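PDB 3EAF: ABC transporter, substrate binding protein from Aeropyrum pernix, which probably captures a solute outside the archaeal cell membrane and delivers it to an ABC transporter, and also binds a magnesium ion. Local coordinates for residues Lys90-Val95 with Leu112-Asn117; Leu179-Thr184 with Gly206-Ser211; Ile191-Leu196 with Ala220-Asp225. All coordinates share one frame; numbering follows the deposited sequence.

Interaction 1: residues Lys90-Val95 with Leu112-Asn117; sequences KLSDQV and LVKPFN
Lys114 and Asp93 join across the face of helix 85-98, where the loop 112-117 covers it at the edge of the first alpha/beta domain of a periplasmic-binding-protein fold. Followed outward, Lys114 first sets CB 4.0 Å from Ser92 CB. Lys114 CG comes nearer, 3.6 Å from Ser92 CB, and CE then passes Ser92 OG at 3.5 Å. The chain bends at chi2 (-68°), which carries CD beside the serine hydroxyl, and a small serine leaves room while its OG bonds back to Glu89 O. At the tip NZ donates to Asp93 OD1 at 3.1 Å in a salt bridge, on the syn side but 32° out of the carboxylate plane. An alanine at Lys114 would probably leave the Asp93 carboxylate without this mate and Ser92 OG without the methylenes packed against it. Valine, branched and apolar, suits the buried side of the helix: Val95 CG2 packs 4.1 Å from Phe116 CB, and Val95 O lies over one face of the Phe116 ring. At the last position of the type I turn Lys114-Asn117, Asn117 ND2 lies 3.4 Å from Ser92 CB. A water donates to Ser92 O and accepts from Phe116 N at 3.0 Å.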
# COMPACT_ATOMS: atom_id res chain seq x y z
N LYS A 90 -10.78 11.91 -2.15
CA LYS A 90 -11.74 12.97 -1.84
C LYS A 90 -11.03 14.23 -1.32
O LYS A 90 -11.39 15.35 -1.70
CB LYS A 90 -12.77 12.47 -0.82
CG LYS A 90 -13.78 13.52 -0.32
CD LYS A 90 -14.89 13.80 -1.33
CE LYS A 90 -16.05 14.61 -0.71
NZ LYS A 90 -17.05 13.75 0.02
N LEU A 91 -10.01 14.03 -0.48
CA LEU A 91 -9.30 15.15 0.14
C LEU A 91 -8.17 15.73 -0.70
O LEU A 91 -7.65 16.80 -0.38
CB LEU A 91 -8.75 14.73 1.50
CG LEU A 91 -9.78 14.48 2.61
CD1 LEU A 91 -9.14 13.70 3.74
CD2 LEU A 91 -10.39 15.79 3.11
N SER A 92 -7.78 15.04 -1.77
CA SER A 92 -6.57 15.42 -2.52
C SER A 92 -6.54 16.88 -2.99
O SER A 92 -5.49 17.53 -2.92
CB SER A 92 -6.32 14.44 -3.67
OG SER A 92 -7.45 14.34 -4.52
N ASP A 93 -7.68 17.40 -3.47
CA ASP A 93 -7.74 18.79 -3.95
C ASP A 93 -7.68 19.77 -2.78
O ASP A 93 -7.06 20.83 -2.89
CB ASP A 93 -9.02 19.04 -4.78
CG ASP A 93 -8.92 18.55 -6.23
OD1 ASP A 93 -7.80 18.33 -6.74
OD2 ASP A 93 -9.98 18.38 -6.87
N GLN A 94 -8.31 19.39 -1.67
CA GLN A 94 -8.29 20.19 -0.45
C GLN A 94 -6.88 20.29 0.18
O GLN A 94 -6.47 21.37 0.60
CB GLN A 94 -9.31 19.66 0.57
CG GLN A 94 -9.61 20.62 1.73
CD GLN A 94 -10.14 21.97 1.27
OE1 GLN A 94 -11.09 22.04 0.48
NE2 GLN A 94 -9.55 23.05 1.77
N VAL A 95 -6.15 19.17 0.23
CA VAL A 95 -4.78 19.18 0.78
C VAL A 95 -3.81 20.01 -0.07
O VAL A 95 -2.83 20.55 0.45
CB VAL A 95 -4.21 17.75 1.06
CG1 VAL A 95 -5.20 16.93 1.90
CG2 VAL A 95 -3.86 17.01 -0.22
N LEU A 112 -1.48 10.49 -8.32
CA LEU A 112 -0.20 10.83 -8.95
C LEU A 112 -0.11 12.25 -9.48
O LEU A 112 0.98 12.84 -9.49
CB LEU A 112 0.14 9.81 -10.06
CG LEU A 112 0.34 8.35 -9.63
CD1 LEU A 112 0.37 7.42 -10.82
CD2 LEU A 112 1.58 8.17 -8.77
N VAL A 113 -1.24 12.81 -9.92
CA VAL A 113 -1.29 14.16 -10.49
C VAL A 113 -1.69 15.23 -9.46
O VAL A 113 -1.80 16.42 -9.79
CB VAL A 113 -2.24 14.23 -11.72
CG1 VAL A 113 -1.67 13.43 -12.87
CG2 VAL A 113 -3.66 13.76 -11.36
N LYS A 114 -1.89 14.80 -8.21
CA LYS A 114 -2.28 15.71 -7.13
C LYS A 114 -1.01 16.18 -6.42
O LYS A 114 -0.25 15.36 -5.93
CB LYS A 114 -3.24 15.03 -6.16
CG LYS A 114 -4.50 14.42 -6.80
CD LYS A 114 -5.42 15.50 -7.35
CE LYS A 114 -6.71 14.90 -7.89
NZ LYS A 114 -7.49 15.89 -8.69
N PRO A 115 -0.77 17.51 -6.40
CA PRO A 115 0.55 18.03 -6.01
C PRO A 115 1.05 17.66 -4.61
O PRO A 115 2.25 17.60 -4.41
CB PRO A 115 0.38 19.55 -6.15
CG PRO A 115 -0.77 19.71 -7.12
CD PRO A 115 -1.70 18.60 -6.74
N PHE A 116 0.16 17.43 -3.65
CA PHE A 116 0.60 17.18 -2.27
C PHE A 116 0.49 15.73 -1.82
O PHE A 116 0.78 15.42 -0.66
CB PHE A 116 -0.09 18.14 -1.29
CG PHE A 116 0.53 19.51 -1.25
CD1 PHE A 116 1.45 19.84 -0.26
CD2 PHE A 116 0.23 20.45 -2.24
CE1 PHE A 116 2.04 21.11 -0.23
CE2 PHE A 116 0.81 21.72 -2.22
CZ PHE A 116 1.73 22.05 -1.22
N ASN A 117 0.11 14.83 -2.74
CA ASN A 117 -0.01 13.41 -2.42
C ASN A 117 1.19 12.58 -2.87
O ASN A 117 1.64 12.68 -4.02
CB ASN A 117 -1.31 12.83 -3.00
CG ASN A 117 -2.55 13.39 -2.31
OD1 ASN A 117 -3.05 12.81 -1.33
ND2 ASN A 117 -3.04 14.51 -2.80
O HOH W 1 -2.77 17.00 -3.47

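Interaction 2: residues Leu179-Thr184 with Gly206-Ser211; sequences LPLRAT and GNTISS
Asn207 holds CG anti to its carbonyl carbon (chi1 -62°), on the side of Leu179, and chi2 near zero (-7°) then sets the turn of the amide; Ser211 holds OG between its backbone N and carbonyl carbon (chi1 58°), which places it beside that amide in the first turn of the helix. Asn207 ND2 donates to Leu179 O at 2.9 Å in a fairly straight bond. The oxygen lies in the amide plane of Asn207, although ND2 stands above the plane of the Leu179 carbonyl. Asn207 ND2 also donates to Ser211 OG at 3.2 Å, again in the amide plane. Asn207 OD1 accepts from Ser155 OG and Asp149 N, which probably fixes which end of the amide is nitrogen and which oxygen; asparagine suits a buried place that needs donor and acceptor on one short side chain. In this Rossmann-like second domain, the loop after parallel strand 171-178 meets the turn after strand 202-205 and the first residues of helix 209-222. Thr208 is at the N-cap position of that helix, but its side chain makes no capping bond; OG1 bonds instead to Asp19, from the first domain, and accepts a hydrogen bond from a water. That water also donates to Leu181 O and bonds to Ser211 OG, each at 2.7 Å, bridging the two segments. Apolar groups pack around the polar centre: Leu179 CD2 lies 3.7 Å from Asn207 ND2 and 3.8 Å from Ser211 CB, and Leu181 CD1 approaches Thr208 CG2. Small residues permit the closest apolar approach, Ala183 CB to Ser211 CB, at 3.6 Å.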
# COMPACT_ATOMS: atom_id res chain seq x y z
N LEU A 179 -16.97 -9.44 -5.16
CA LEU A 179 -16.62 -9.93 -3.83
C LEU A 179 -16.61 -8.75 -2.85
O LEU A 179 -15.79 -7.84 -3.00
CB LEU A 179 -15.26 -10.64 -3.84
CG LEU A 179 -14.78 -11.19 -2.49
CD1 LEU A 179 -15.54 -12.46 -2.10
CD2 LEU A 179 -13.28 -11.45 -2.55
N PRO A 180 -17.52 -8.76 -1.86
CA PRO A 180 -17.59 -7.65 -0.92
C PRO A 180 -16.31 -7.49 -0.11
O PRO A 180 -15.64 -8.48 0.20
CB PRO A 180 -18.76 -8.04 -0.00
CG PRO A 180 -19.59 -8.99 -0.84
CD PRO A 180 -18.55 -9.78 -1.58
N LEU A 181 -15.98 -6.25 0.24
CA LEU A 181 -14.87 -5.97 1.15
C LEU A 181 -15.07 -6.68 2.50
O LEU A 181 -14.11 -7.15 3.12
CB LEU A 181 -14.70 -4.46 1.36
CG LEU A 181 -13.54 -3.95 2.23
CD1 LEU A 181 -12.20 -4.06 1.48
CD2 LEU A 181 -13.80 -2.50 2.66
N ARG A 182 -16.33 -6.76 2.93
CA ARG A 182 -16.69 -7.43 4.18
C ARG A 182 -17.26 -8.83 3.91
O ARG A 182 -18.15 -9.29 4.62
CB ARG A 182 -17.72 -6.60 4.95
CG ARG A 182 -17.28 -5.20 5.33
CD ARG A 182 -18.51 -4.32 5.59
NE ARG A 182 -18.17 -2.91 5.80
CZ ARG A 182 -17.99 -2.02 4.83
NH1 ARG A 182 -18.11 -2.36 3.55
NH2 ARG A 182 -17.68 -0.77 5.14
N ALA A 183 -16.72 -9.49 2.89
CA ALA A 183 -17.18 -10.81 2.46
C ALA A 183 -17.30 -11.83 3.59
O ALA A 183 -16.40 -11.96 4.42
CB ALA A 183 -16.25 -11.36 1.38
N THR A 184 -18.42 -12.54 3.61
CA THR A 184 -18.57 -13.73 4.45
C THR A 184 -17.97 -14.93 3.72
O THR A 184 -17.64 -14.83 2.53
CB THR A 184 -20.06 -14.02 4.74
OG1 THR A 184 -20.73 -14.32 3.51
CG2 THR A 184 -20.74 -12.83 5.41
N GLY A 206 -8.90 -7.77 -5.56
CA GLY A 206 -8.57 -6.38 -5.23
C GLY A 206 -8.89 -5.92 -3.82
O GLY A 206 -8.76 -4.73 -3.53
N ASN A 207 -9.27 -6.85 -2.94
CA ASN A 207 -9.67 -6.52 -1.56
C ASN A 207 -8.55 -6.79 -0.54
O ASN A 207 -7.46 -7.23 -0.91
CB ASN A 207 -10.92 -7.33 -1.16
CG ASN A 207 -12.14 -7.02 -2.02
OD1 ASN A 207 -12.13 -6.10 -2.84
ND2 ASN A 207 -13.20 -7.79 -1.81
N THR A 208 -8.84 -6.54 0.74
CA THR A 208 -7.87 -6.79 1.81
C THR A 208 -7.79 -8.28 2.14
O THR A 208 -8.62 -9.07 1.68
CB THR A 208 -8.19 -5.98 3.10
OG1 THR A 208 -9.39 -6.48 3.70
CG2 THR A 208 -8.37 -4.49 2.78
N ILE A 209 -6.81 -8.65 2.97
CA ILE A 209 -6.48 -10.04 3.27
C ILE A 209 -7.66 -10.91 3.74
O ILE A 209 -7.68 -12.11 3.48
CB ILE A 209 -5.27 -10.15 4.28
CG1 ILE A 209 -4.77 -11.59 4.38
CG2 ILE A 209 -5.62 -9.54 5.65
CD1 ILE A 209 -3.42 -11.75 5.08
N SER A 210 -8.64 -10.31 4.43
CA SER A 210 -9.78 -11.06 4.97
C SER A 210 -10.59 -11.75 3.87
O SER A 210 -10.79 -12.95 3.91
CB SER A 210 -10.68 -10.16 5.82
OG SER A 210 -9.97 -9.70 6.95
N SER A 211 -11.05 -10.98 2.90
CA SER A 211 -11.83 -11.57 1.81
C SER A 211 -10.96 -12.31 0.79
O SER A 211 -11.39 -13.33 0.25
CB SER A 211 -12.72 -10.52 1.13
OG SER A 211 -11.96 -9.45 0.62
O HOH W 2 -11.56 -7.61 2.51

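Interaction 3: residues Ile191-Leu196 with Ala220-Asp225; sequences IAREML and AKVGLD
Apolar contacts dominate where Val222, at the end of helix 209-222, meets the last turns of helix 185-196. Val222 divides its branches: CG2 packs 3.8 Å from Ala192 CB, a methyl small enough to let it near the helix backbone, and CG1 reaches toward Arg193. Leu224 is the next apolar residue, and its CD2 lies 3.8 Å from both CB and CE of the selenomethionine Met195, the two side chains crossing at about a right angle. In Leu196, CG anti to the backbone N (chi1 -176°) is directed toward the turn 222-224, where Leu196 CD1 rests 3.9 Å from Leu224 CB and Leu196 CD2 3.6 Å from Val222 O. Between Val222 and Leu224 the chain leaves the helix through Gly223, whose positive phi (93°) would jam a CB against the preceding carbonyl oxygen. After this turn Leu224 points its side chain toward helix 185-196, in the layer joining two neighbouring helices of the second alpha/beta domain.

The charged groups lie at the solvent-exposed margin. Val222 CG1 sits over the centre of one face of the Arg193 guanidinium, 3.7 Å from CZ, so the extended arginine covers the valine. Near the plane of that group, Lys221 NZ comes to 4.1 Å from Arg193 NH1. Glu189 forms long, weak ion pairs with both cations and may ease their repulsion. With no hydrogen bond joining the segments, cohesion here rests chiefly on the burial of apolar surface.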
# COMPACT_ATOMS: atom_id res chain seq x y z
N ILE A 191 -18.86 -16.61 -5.02
CA ILE A 191 -18.00 -16.03 -6.05
C ILE A 191 -17.10 -17.09 -6.67
O ILE A 191 -16.94 -17.12 -7.89
CB ILE A 191 -17.15 -14.83 -5.50
CG1 ILE A 191 -18.04 -13.62 -5.19
CG2 ILE A 191 -16.01 -14.43 -6.46
CD1 ILE A 191 -19.05 -13.25 -6.28
N ALA A 192 -16.53 -17.96 -5.85
CA ALA A 192 -15.68 -19.05 -6.35
C ALA A 192 -16.46 -19.96 -7.30
O ALA A 192 -15.95 -20.36 -8.34
CB ALA A 192 -15.09 -19.85 -5.20
N ARG A 193 -17.71 -20.27 -6.94
CA ARG A 193 -18.59 -21.09 -7.77
C ARG A 193 -19.02 -20.39 -9.07
O ARG A 193 -19.13 -21.04 -10.11
CB ARG A 193 -19.81 -21.58 -6.97
CG ARG A 193 -19.48 -22.76 -6.06
CD ARG A 193 -20.71 -23.36 -5.39
NE ARG A 193 -20.36 -24.57 -4.64
CZ ARG A 193 -20.17 -24.63 -3.32
NH1 ARG A 193 -19.86 -25.80 -2.76
NH2 ARG A 193 -20.29 -23.55 -2.56
N GLU A 194 -19.24 -19.08 -9.00
CA GLU A 194 -19.50 -18.27 -10.20
C GLU A 194 -18.31 -18.31 -11.16
O GLU A 194 -18.48 -18.50 -12.37
CB GLU A 194 -19.79 -16.82 -9.84
CG GLU A 194 -21.19 -16.55 -9.35
CD GLU A 194 -21.38 -15.12 -8.89
OE1 GLU A 194 -20.51 -14.26 -9.19
OE2 GLU A 194 -22.40 -14.84 -8.22
N MSE A 195 -17.10 -18.12 -10.63
CA MSE A 195 -15.88 -18.15 -11.44
C MSE A 195 -15.58 -19.53 -12.01
O MSE A 195 -15.10 -19.65 -13.13
CB MSE A 195 -14.68 -17.64 -10.64
CG MSE A 195 -14.80 -16.18 -10.25
SE MSE A 195 -13.19 -15.48 -9.43
CE MSE A 195 -12.93 -16.85 -8.06
N LEU A 196 -15.89 -20.56 -11.23
CA LEU A 196 -15.70 -21.95 -11.64
C LEU A 196 -16.37 -22.24 -12.99
O LEU A 196 -15.80 -22.95 -13.82
CB LEU A 196 -16.20 -22.90 -10.55
CG LEU A 196 -16.05 -24.41 -10.70
CD1 LEU A 196 -14.59 -24.83 -10.87
CD2 LEU A 196 -16.67 -25.11 -9.51
N ALA A 220 -10.30 -23.47 -3.49
CA ALA A 220 -9.79 -24.82 -3.28
C ALA A 220 -10.90 -25.78 -2.83
O ALA A 220 -10.93 -26.93 -3.26
CB ALA A 220 -8.64 -24.81 -2.28
N LYS A 221 -11.79 -25.29 -1.98
CA LYS A 221 -12.89 -26.10 -1.46
C LYS A 221 -13.88 -26.53 -2.56
O LYS A 221 -14.37 -27.66 -2.54
CB LYS A 221 -13.63 -25.34 -0.35
CG LYS A 221 -14.71 -26.14 0.36
CD LYS A 221 -15.58 -25.22 1.20
CE LYS A 221 -16.77 -25.95 1.81
NZ LYS A 221 -17.86 -26.15 0.82
N VAL A 222 -14.16 -25.63 -3.50
CA VAL A 222 -15.16 -25.88 -4.56
C VAL A 222 -14.54 -26.50 -5.82
O VAL A 222 -15.26 -26.91 -6.73
CB VAL A 222 -15.99 -24.61 -4.92
CG1 VAL A 222 -16.56 -23.96 -3.67
CG2 VAL A 222 -15.17 -23.61 -5.74
N GLY A 223 -13.21 -26.56 -5.87
CA GLY A 223 -12.52 -27.21 -6.97
C GLY A 223 -12.12 -26.31 -8.12
O GLY A 223 -11.85 -26.81 -9.21
N LEU A 224 -12.07 -25.00 -7.90
CA LEU A 224 -11.49 -24.09 -8.88
C LEU A 224 -9.97 -24.05 -8.71
O LEU A 224 -9.45 -23.37 -7.81
CB LEU A 224 -12.09 -22.68 -8.79
CG LEU A 224 -11.50 -21.59 -9.69
CD1 LEU A 224 -11.52 -21.97 -11.17
CD2 LEU A 224 -12.23 -20.28 -9.47
N ASP A 225 -9.27 -24.79 -9.56
CA ASP A 225 -7.82 -24.90 -9.46
C ASP A 225 -7.10 -23.87 -10.34
O ASP A 225 -6.36 -24.21 -11.28
CB ASP A 225 -7.36 -26.33 -9.74
CG ASP A 225 -7.78 -27.29 -8.64
OD1 ASP A 225 -7.77 -26.88 -7.46
OD2 ASP A 225 -8.13 -28.44 -8.95

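Overall arrangement
From the N terminus, interaction 1 comes first: it closes the passage from helix 85-98 through strand 101-104 to the loop before strand 117-118, within the first domain. It ends before the others begin, and its centre lies about 27 Å from that of interaction 2 and about 40 Å from that of interaction 3. The latter two cross along the chain, because 191-196 falls between the halves of interaction 2 and 220-225 follows both. They share helix 209-222, interaction 2 at its start and interaction 3 at its end, and Leu179 CD1 touches Ile191 CG1 at 4.1 Å. Together they bind helices 185-196 and 209-222 and the loop after strand 171-178 into one side of the second domain.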